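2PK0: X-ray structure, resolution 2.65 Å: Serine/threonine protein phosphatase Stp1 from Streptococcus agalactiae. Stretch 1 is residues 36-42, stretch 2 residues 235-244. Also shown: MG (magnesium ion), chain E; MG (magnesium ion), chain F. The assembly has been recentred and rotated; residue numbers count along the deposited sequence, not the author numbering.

Stretch 1 36-42: LIILADG
Stretch 2, residues 235-244: LDNITVALVY

Stretch 1 is extended throughout, part of a strand that runs on at both ends. Stretch 2 begins as a loop at L235 to N237 and becomes a strand from I238. The two strands run nearly antiparallel, at 166°, with their axes 8.3 Å apart at closest approach. L39 and A241 set the register, CA to CA 7.7 Å. No hydrogen bond joins the stretches; the strands meet through side chains of stretch 1 packing on side chains and backbone of stretch 2, and D41 and D236 are joined through a magnesium ion.

L36 has phi/psi of -135/136, chi1 t and chi2 p, and lies out of reach. I37 (-119/127, chi1 m, chi2 t) points toward stretch 2. I37 CG2 lies 3.8 Å from A241 CB, and I37 CD1 lies 3.8 Å from V243 CG2, with V243 in chi1 t. Both are apolar contacts. I38 (-123/121, m, t) points away, in keeping with the alternation of a strand.

L39 (-115/135, t, t) points toward stretch 2 again. L39 CD1 sits 3.5 Å from T239 O and 3.8 Å from T239 CG2, with T239 in chi1 m. The same L39 CD1 is 4.2 Å from A241 N, so this methyl packs against backbone as well as side chain. A40 (-140/132) points away.

D41 (-108/106, chi1 t, chi2 -12°) starts sideways, but its carboxylate comes nearer stretch 2. D41 OD2 and D236 OD2 are 4.4 Å apart. These like charges are bridged by the chain F magnesium, 2.3 Å from D41 OD2 and 2.1 Å from D236 OD2. D236 has chi1 t; D236 OD1 takes a weak hydrogen bond from N237 N at 2.6 Å.

D41 OD1 binds the chain E magnesium at 1.9 Å, and G42 O (-81/155) binds it at 2.0 Å. Water 1 bridges both ions, 2.2 Å from each MG, and donates to D236 OD1 at 2.9 Å.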

# COMPACT_ATOMS: atom_id res chain seq x y z
N LEU A 36 4.73 12.14 2.02
CA LEU A 36 4.66 10.74 2.35
C LEU A 36 3.22 10.27 2.21
O LEU A 36 2.29 10.95 2.65
CB LEU A 36 5.15 10.51 3.77
CG LEU A 36 5.14 9.09 4.33
CD1 LEU A 36 6.36 8.28 3.89
CD2 LEU A 36 5.07 9.14 5.83
N ILE A 37 3.03 9.11 1.60
CA ILE A 37 1.72 8.53 1.38
C ILE A 37 1.72 7.22 2.12
O ILE A 37 2.64 6.42 1.96
CB ILE A 37 1.51 8.22 -0.09
CG1 ILE A 37 1.43 9.51 -0.90
CG2 ILE A 37 0.27 7.38 -0.29
CD1 ILE A 37 1.67 9.30 -2.34
N ILE A 38 0.73 7.03 2.99
CA ILE A 38 0.60 5.81 3.74
C ILE A 38 -0.75 5.14 3.49
O ILE A 38 -1.78 5.72 3.75
CB ILE A 38 0.75 6.06 5.25
CG1 ILE A 38 1.88 7.04 5.52
CG2 ILE A 38 1.06 4.75 5.97
CD1 ILE A 38 2.16 7.20 6.99
N LEU A 39 -0.70 3.91 2.99
CA LEU A 39 -1.89 3.09 2.76
C LEU A 39 -1.85 1.87 3.69
O LEU A 39 -0.81 1.21 3.80
CB LEU A 39 -1.92 2.63 1.29
CG LEU A 39 -3.15 1.91 0.70
CD1 LEU A 39 -3.23 2.15 -0.78
CD2 LEU A 39 -3.16 0.39 0.94
N ALA A 40 -2.98 1.54 4.32
CA ALA A 40 -2.99 0.40 5.25
C ALA A 40 -4.24 -0.42 5.14
O ALA A 40 -5.33 0.13 5.15
CB ALA A 40 -2.80 0.87 6.66
N ASP A 41 -4.09 -1.73 5.05
CA ASP A 41 -5.24 -2.61 5.01
C ASP A 41 -5.35 -3.37 6.34
O ASP A 41 -4.60 -4.32 6.58
CB ASP A 41 -5.13 -3.54 3.80
CG ASP A 41 -6.26 -4.56 3.70
OD1 ASP A 41 -7.09 -4.77 4.63
OD2 ASP A 41 -6.34 -5.19 2.63
N GLY A 42 -6.31 -2.98 7.17
CA GLY A 42 -6.52 -3.66 8.44
C GLY A 42 -7.32 -4.95 8.39
O GLY A 42 -8.11 -5.16 7.47
N LEU A 235 -15.56 -7.45 -3.81
CA LEU A 235 -15.60 -8.34 -2.65
C LEU A 235 -14.81 -7.88 -1.45
O LEU A 235 -14.89 -8.50 -0.39
CB LEU A 235 -15.12 -9.73 -3.02
CG LEU A 235 -15.82 -10.46 -4.17
CD1 LEU A 235 -15.27 -11.84 -4.28
CD2 LEU A 235 -17.31 -10.50 -3.98
N ASP A 236 -14.04 -6.82 -1.58
CA ASP A 236 -13.21 -6.35 -0.49
C ASP A 236 -13.14 -4.85 -0.60
O ASP A 236 -13.52 -4.29 -1.63
CB ASP A 236 -11.82 -7.00 -0.59
CG ASP A 236 -10.94 -6.73 0.63
OD1 ASP A 236 -11.39 -6.12 1.63
OD2 ASP A 236 -9.76 -7.11 0.58
N ASN A 237 -12.68 -4.19 0.47
CA ASN A 237 -12.40 -2.76 0.45
C ASN A 237 -11.35 -2.45 -0.59
O ASN A 237 -10.36 -3.16 -0.70
CB ASN A 237 -11.91 -2.29 1.82
CG ASN A 237 -12.84 -2.68 2.95
OD1 ASN A 237 -12.38 -3.03 4.05
ND2 ASN A 237 -14.15 -2.60 2.72
N ILE A 238 -11.58 -1.40 -1.38
CA ILE A 238 -10.64 -0.98 -2.42
C ILE A 238 -10.07 0.36 -2.02
O ILE A 238 -10.83 1.24 -1.61
CB ILE A 238 -11.36 -0.77 -3.73
CG1 ILE A 238 -12.46 -1.82 -3.90
CG2 ILE A 238 -10.39 -0.79 -4.85
CD1 ILE A 238 -13.60 -1.36 -4.77
N THR A 239 -8.76 0.53 -2.14
CA THR A 239 -8.10 1.75 -1.67
C THR A 239 -6.88 2.00 -2.52
O THR A 239 -6.05 1.12 -2.66
CB THR A 239 -7.70 1.62 -0.19
OG1 THR A 239 -8.89 1.62 0.61
CG2 THR A 239 -6.85 2.78 0.25
N VAL A 240 -6.81 3.18 -3.15
CA VAL A 240 -5.76 3.45 -4.14
C VAL A 240 -5.13 4.83 -3.96
O VAL A 240 -5.83 5.84 -3.80
CB VAL A 240 -6.29 3.32 -5.61
CG1 VAL A 240 -5.15 3.31 -6.61
CG2 VAL A 240 -7.11 2.06 -5.81
N ALA A 241 -3.79 4.88 -3.98
CA ALA A 241 -3.08 6.14 -4.18
C ALA A 241 -2.45 6.16 -5.57
O ALA A 241 -1.73 5.22 -5.95
CB ALA A 241 -2.01 6.32 -3.15
N LEU A 242 -2.72 7.21 -6.33
CA LEU A 242 -2.09 7.36 -7.64
C LEU A 242 -1.22 8.59 -7.62
O LEU A 242 -1.65 9.62 -7.11
CB LEU A 242 -3.12 7.52 -8.74
CG LEU A 242 -4.01 6.35 -9.11
CD1 LEU A 242 -5.14 6.89 -9.96
CD2 LEU A 242 -3.24 5.29 -9.85
N VAL A 243 -0.00 8.46 -8.16
CA VAL A 243 0.89 9.59 -8.37
C VAL A 243 1.24 9.68 -9.86
O VAL A 243 1.78 8.74 -10.42
CB VAL A 243 2.20 9.46 -7.56
CG1 VAL A 243 2.99 10.77 -7.60
CG2 VAL A 243 1.92 9.03 -6.11
N TYR A 244 0.94 10.81 -10.49
CA TYR A 244 1.30 11.05 -11.89
C TYR A 244 2.48 12.02 -12.00
O TYR A 244 2.50 13.05 -11.32
CB TYR A 244 0.09 11.61 -12.66
CG TYR A 244 0.42 12.06 -14.07
CD1 TYR A 244 0.82 11.13 -15.04
CD2 TYR A 244 0.32 13.39 -14.44
CE1 TYR A 244 1.12 11.53 -16.32
CE2 TYR A 244 0.64 13.80 -15.71
CZ TYR A 244 1.03 12.86 -16.64
OH TYR A 244 1.34 13.26 -17.92
MG MG E . -8.65 -5.49 5.54
MG MG F . -8.08 -6.24 1.61
O HOH W 1 -9.14 -6.22 3.53
O HOH W 2 -9.60 -3.85 4.72
O HOH W 3 -7.95 -7.64 5.46
O HOH W 4 -10.14 -6.38 6.12
O HOH W 5 -7.57 -8.17 2.44